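Local coordinates for protein hydrazine synthase subunit gamma (Candidatus Kuenenia stuttgartiensis, PDB 5C2V) that reduces nitric oxide to hydroxylamine, the first half-reaction of hydrazine synthesis, using two c-type hemes, one apparently at the active site and the other probably for electron transfer, at residues K92-G97 against R152-T157. Numbering follows the deposited sequence.
With HEC (heme c), chain V.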
ATOM      1  N   LYS C  92      42.273  11.849 -29.318  1.00 53.01           N
ATOM      2  CA  LYS C  92      43.548  11.873 -30.026  1.00 53.92           C
ATOM      3  C   LYS C  92      43.619  10.897 -31.198  1.00 55.46           C
ATOM      4  O   LYS C  92      43.150   9.763 -31.112  1.00 50.58           O
ATOM      5  CB  LYS C  92      44.694  11.581 -29.055  1.00 61.28           C
ATOM      6  CG  LYS C  92      45.459  12.816 -28.607  1.00 56.65           C
ATOM      7  CD  LYS C  92      46.228  13.431 -29.766  1.00 60.22           C
ATOM      8  CE  LYS C  92      47.040  14.635 -29.321  1.00 52.63           C
ATOM      9  NZ  LYS C  92      47.799  15.249 -30.447  1.00 71.14           N
ATOM     10  N   TYR C  93      44.213  11.363 -32.292  1.00 53.62           N
ATOM     11  CA  TYR C  93      44.487  10.529 -33.454  1.00 43.11           C
ATOM     12  C   TYR C  93      45.763   9.733 -33.183  1.00 44.77           C
ATOM     13  O   TYR C  93      46.834  10.315 -33.010  1.00 62.86           O
ATOM     14  CB  TYR C  93      44.624  11.407 -34.701  1.00 59.03           C
ATOM     15  CG  TYR C  93      44.678  10.674 -36.021  1.00 62.63           C
ATOM     16  CD1 TYR C  93      43.513  10.286 -36.671  1.00 50.78           C
ATOM     17  CD2 TYR C  93      45.891  10.400 -36.636  1.00 53.13           C
ATOM     18  CE1 TYR C  93      43.559   9.631 -37.887  1.00 48.74           C
ATOM     19  CE2 TYR C  93      45.944   9.747 -37.849  1.00 55.96           C
ATOM     20  CZ  TYR C  93      44.776   9.358 -38.469  1.00 60.13           C
ATOM     21  OH  TYR C  93      44.828   8.703 -39.679  1.00 62.71           O
ATOM     22  N   ILE C  94      45.651   8.407 -33.142  1.00 41.71           N
ATOM     23  CA  ILE C  94      46.747   7.577 -32.637  1.00 55.00           C
ATOM     24  C   ILE C  94      47.668   6.958 -33.695  1.00 52.23           C
ATOM     25  O   ILE C  94      48.561   6.184 -33.350  1.00 58.50           O
ATOM     26  CB  ILE C  94      46.212   6.437 -31.738  1.00 44.40           C
ATOM     27  CG1 ILE C  94      45.171   5.597 -32.475  1.00 53.20           C
ATOM     28  CG2 ILE C  94      45.622   7.003 -30.456  1.00 52.14           C
ATOM     29  CD1 ILE C  94      44.689   4.402 -31.679  1.00 48.10           C
ATOM     30  N   ARG C  95      47.462   7.273 -34.971  1.00 53.81           N
ATOM     31  CA  ARG C  95      48.409   6.829 -35.994  1.00 47.11           C
ATOM     32  C   ARG C  95      49.726   7.589 -35.854  1.00 50.00           C
ATOM     33  O   ARG C  95      49.728   8.809 -35.685  1.00 43.35           O
ATOM     34  CB  ARG C  95      47.848   7.020 -37.404  1.00 39.28           C
ATOM     35  CG  ARG C  95      46.677   6.119 -37.762  1.00 64.63           C
ATOM     36  CD  ARG C  95      47.055   4.649 -37.683  1.00 53.33           C
ATOM     37  NE  ARG C  95      46.071   3.800 -38.348  1.00 63.49           N
ATOM     38  CZ  ARG C  95      46.217   3.309 -39.576  1.00 58.36           C
ATOM     39  NH1 ARG C  95      47.314   3.571 -40.272  1.00 63.38           N
ATOM     40  NH2 ARG C  95      45.268   2.548 -40.104  1.00 60.57           N
ATOM     41  N   GLY C  96      50.838   6.862 -35.921  1.00 53.01           N
ATOM     42  CA  GLY C  96      52.157   7.462 -35.813  1.00 62.87           C
ATOM     43  C   GLY C  96      52.379   8.171 -34.491  1.00 63.69           C
ATOM     44  O   GLY C  96      52.853   9.306 -34.455  1.00 60.50           O
ATOM     45  N   GLY C  97      52.038   7.496 -33.398  1.00 56.86           N
ATOM     46  CA  GLY C  97      52.100   8.099 -32.080  1.00 69.74           C
ATOM     47  C   GLY C  97      53.485   8.168 -31.465  1.00 67.23           C
ATOM     48  O   GLY C  97      53.784   9.093 -30.709  1.00 78.13           O
ATOM     49  N   ARG C 152      52.530   1.898 -30.611  1.00 52.94           N
ATOM     50  CA  ARG C 152      53.764   2.347 -31.247  1.00 43.01           C
ATOM     51  C   ARG C 152      53.898   1.812 -32.670  1.00 48.84           C
ATOM     52  O   ARG C 152      54.578   2.408 -33.505  1.00 55.45           O
ATOM     53  CB  ARG C 152      54.975   1.917 -30.413  1.00 45.54           C
ATOM     54  CG  ARG C 152      55.085   2.632 -29.076  1.00 49.66           C
ATOM     55  CD  ARG C 152      56.046   1.926 -28.132  1.00 36.02           C
ATOM     56  NE  ARG C 152      57.423   1.935 -28.619  1.00 70.94           N
ATOM     57  CZ  ARG C 152      58.454   1.446 -27.939  1.00 74.48           C
ATOM     58  NH1 ARG C 152      58.265   0.910 -26.740  1.00 51.84           N
ATOM     59  NH2 ARG C 152      59.676   1.493 -28.454  1.00 74.00           N
ATOM     60  N   ALA C 153      53.238   0.690 -32.943  1.00 44.50           N
ATOM     61  CA  ALA C 153      53.345   0.031 -34.239  1.00 34.83           C
ATOM     62  C   ALA C 153      52.391   0.627 -35.270  1.00 37.98           C
ATOM     63  O   ALA C 153      52.375   0.206 -36.426  1.00 58.05           O
ATOM     64  CB  ALA C 153      53.090  -1.460 -34.090  1.00 34.63           C
ATOM     65  N   LEU C 154      51.597   1.607 -34.849  1.00 48.54           N
ATOM     66  CA  LEU C 154      50.652   2.257 -35.750  1.00 55.67           C
ATOM     67  C   LEU C 154      51.343   3.294 -36.630  1.00 55.20           C
ATOM     68  O   LEU C 154      52.041   4.180 -36.137  1.00 55.88           O
ATOM     69  CB  LEU C 154      49.517   2.908 -34.957  1.00 55.15           C
ATOM     70  CG  LEU C 154      48.528   1.936 -34.306  1.00 57.27           C
ATOM     71  CD1 LEU C 154      47.485   2.687 -33.492  1.00 49.71           C
ATOM     72  CD2 LEU C 154      47.866   1.062 -35.362  1.00 32.77           C
ATOM     73  N   GLU C 155      51.137   3.175 -37.938  1.00 54.51           N
ATOM     74  CA  GLU C 155      51.772   4.055 -38.912  1.00 60.18           C
ATOM     75  C   GLU C 155      50.736   4.895 -39.650  1.00 46.99           C
ATOM     76  O   GLU C 155      49.568   4.518 -39.734  1.00 58.09           O
ATOM     77  CB  GLU C 155      52.594   3.241 -39.916  1.00 40.24           C
ATOM     78  CG  GLU C 155      53.659   2.354 -39.290  1.00 49.03           C
ATOM     79  CD  GLU C 155      54.854   3.137 -38.781  1.00 56.53           C
ATOM     80  OE1 GLU C 155      55.008   4.313 -39.171  1.00 57.59           O
ATOM     81  OE2 GLU C 155      55.641   2.573 -37.992  1.00 54.23           O
ATOM     82  N   PHE C 156      51.170   6.037 -40.179  1.00 55.81           N
ATOM     83  CA  PHE C 156      50.283   6.924 -40.925  1.00 58.02           C
ATOM     84  C   PHE C 156      49.706   6.247 -42.167  1.00 61.60           C
ATOM     85  O   PHE C 156      50.351   5.398 -42.782  1.00 61.54           O
ATOM     86  CB  PHE C 156      51.020   8.204 -41.329  1.00 56.10           C
ATOM     87  CG  PHE C 156      51.462   9.048 -40.166  1.00 69.68           C
ATOM     88  CD1 PHE C 156      50.534   9.717 -39.385  1.00 68.89           C
ATOM     89  CD2 PHE C 156      52.807   9.182 -39.861  1.00 71.94           C
ATOM     90  CE1 PHE C 156      50.938  10.497 -38.315  1.00 61.10           C
ATOM     91  CE2 PHE C 156      53.217   9.960 -38.795  1.00 67.79           C
ATOM     92  CZ  PHE C 156      52.282  10.619 -38.021  1.00 58.69           C
ATOM     93  N   THR C 157      48.481   6.627 -42.524  1.00 47.81           N
ATOM     94  CA  THR C 157      47.812   6.072 -43.695  1.00 58.18           C
ATOM     95  C   THR C 157      48.288   6.720 -44.990  1.00 52.55           C
ATOM     96  O   THR C 157      48.393   6.060 -46.023  1.00 59.73           O
ATOM     97  CB  THR C 157      46.281   6.238 -43.602  1.00 48.70           C
ATOM     98  OG1 THR C 157      45.952   7.632 -43.541  1.00 55.56           O
ATOM     99  CG2 THR C 157      45.738   5.538 -42.370  1.00 58.22           C
TER
HETATM  100 FE   HEC V 404      42.629   7.485 -25.289  1.00 42.81          FE
HETATM  101  CHA HEC V 404      44.500  10.331 -25.745  1.00 53.24           C
HETATM  102  CHB HEC V 404      45.353   5.582 -26.054  1.00 64.68           C
HETATM  103  CHC HEC V 404      40.829   4.624 -24.591  1.00 42.51           C
HETATM  104  CHD HEC V 404      39.718   9.292 -25.272  1.00 51.73           C
HETATM  105  NA  HEC V 404      44.590   7.890 -25.772  1.00 52.30           N
HETATM  106  C1A HEC V 404      45.143   9.136 -25.984  1.00 42.87           C
HETATM  107  C2A HEC V 404      46.489   8.952 -26.503  1.00 60.25           C
HETATM  108  C3A HEC V 404      46.718   7.632 -26.581  1.00 61.53           C
HETATM  109  C4A HEC V 404      45.528   6.945 -26.126  1.00 49.49           C
HETATM  110  CMA HEC V 404      48.003   6.920 -27.064  1.00 40.06           C
HETATM  111  CAA HEC V 404      47.470  10.095 -26.870  1.00 48.03           C
HETATM  112  CBA HEC V 404      47.830  10.078 -28.355  1.00 55.47           C
HETATM  113  CGA HEC V 404      48.815  11.174 -28.664  1.00 66.94           C
HETATM  114  O1A HEC V 404      49.115  11.991 -27.756  1.00 61.61           O
HETATM  115  O2A HEC V 404      49.302  11.232 -29.825  1.00 61.50           O
HETATM  116  NB  HEC V 404      42.980   5.452 -25.435  1.00 36.01           N
HETATM  117  C1B HEC V 404      44.257   4.933 -25.526  1.00 42.37           C
HETATM  118  C2B HEC V 404      44.242   3.598 -24.965  1.00 43.32           C
HETATM  119  C3B HEC V 404      42.992   3.328 -24.567  1.00 51.96           C
HETATM  120  C4B HEC V 404      42.174   4.490 -24.852  1.00 54.55           C
HETATM  121  CMB HEC V 404      45.468   2.663 -24.878  1.00 39.50           C
HETATM  122  CAB HEC V 404      42.479   2.026 -23.907  1.00 28.74           C
HETATM  123  CBB HEC V 404      43.033   1.880 -22.473  1.00 51.61           C
HETATM  124  NC  HEC V 404      40.635   7.034 -25.006  1.00 53.14           N
HETATM  125  C1C HEC V 404      40.110   5.796 -24.692  1.00 39.04           C
HETATM  126  C2C HEC V 404      38.712   5.972 -24.353  1.00 41.89           C
HETATM  127  C3C HEC V 404      38.377   7.229 -24.675  1.00 41.76           C
HETATM  128  C4C HEC V 404      39.597   7.945 -25.004  1.00 41.12           C
HETATM  129  CMC HEC V 404      37.728   4.802 -24.121  1.00 42.42           C
HETATM  130  CAC HEC V 404      36.970   7.862 -24.565  1.00 43.48           C
HETATM  131  CBC HEC V 404      36.546   7.969 -23.083  1.00 30.91           C
HETATM  132  ND  HEC V 404      42.173   9.499 -25.549  1.00 26.76           N
HETATM  133  C1D HEC V 404      40.894  10.015 -25.333  1.00 45.14           C
HETATM  134  C2D HEC V 404      40.996  11.448 -25.176  1.00 43.45           C
HETATM  135  C3D HEC V 404      42.488  11.773 -25.325  1.00 34.66           C
HETATM  136  C4D HEC V 404      43.142  10.503 -25.553  1.00 50.09           C
HETATM  137  CMD HEC V 404      39.844  12.442 -24.916  1.00 44.54           C
HETATM  138  CAD HEC V 404      43.155  13.160 -25.238  1.00 44.86           C
HETATM  139  CBD HEC V 404      43.366  13.504 -23.767  1.00 50.34           C
HETATM  140  CGD HEC V 404      44.035  14.847 -23.652  1.00 61.98           C
HETATM  141  O1D HEC V 404      44.296  15.296 -22.505  1.00 55.51           O
HETATM  142  O2D HEC V 404      44.307  15.469 -24.709  1.00 52.96           O
HETATM  143  O   HOH W   1      53.280   5.015 -33.944  1.00 54.57           O
HETATM  144  O   HOH W   2      43.053   7.945 -23.288  1.00 37.07           O
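Arg95 reaches across to the backbone of 152-157, where its NH1 donates to Glu155 O at 2.5 Å. The oxygen lies close to the guanidinium plane, and the C=O...N angle of 170° puts NH1 almost straight ahead of the carbonyl. A bend at chi2 (-60°) turns CD beside the same oxygen, while Thr157 CG2 sits over one face of the guanidinium, its side chain crossing that of Arg95 at about a right angle. NE is taken by Arg70 O. Leu154 points into the other segment: its CB lies against Arg95 CD, and its CD1 meets Ile94 CD1 at 3.7 Å. Next along, Gly96 N donates to Leu154 O at 2.9 Å, from above the carbonyl plane, and Gly96 CA rests on the Phe156 ring in a CH-pi contact, 4.1 Å from the centroid. One water touches both Arg152 O and Leu154 O, with a weak bond from Gly97 N. The contact thus ties the loop after helix 141-152 to the heme-side loop, whose Lys92 O accepts from the axial ligand His67; this second-shell bond would help set the imidazole's rotation and probably makes it a stronger donor to iron.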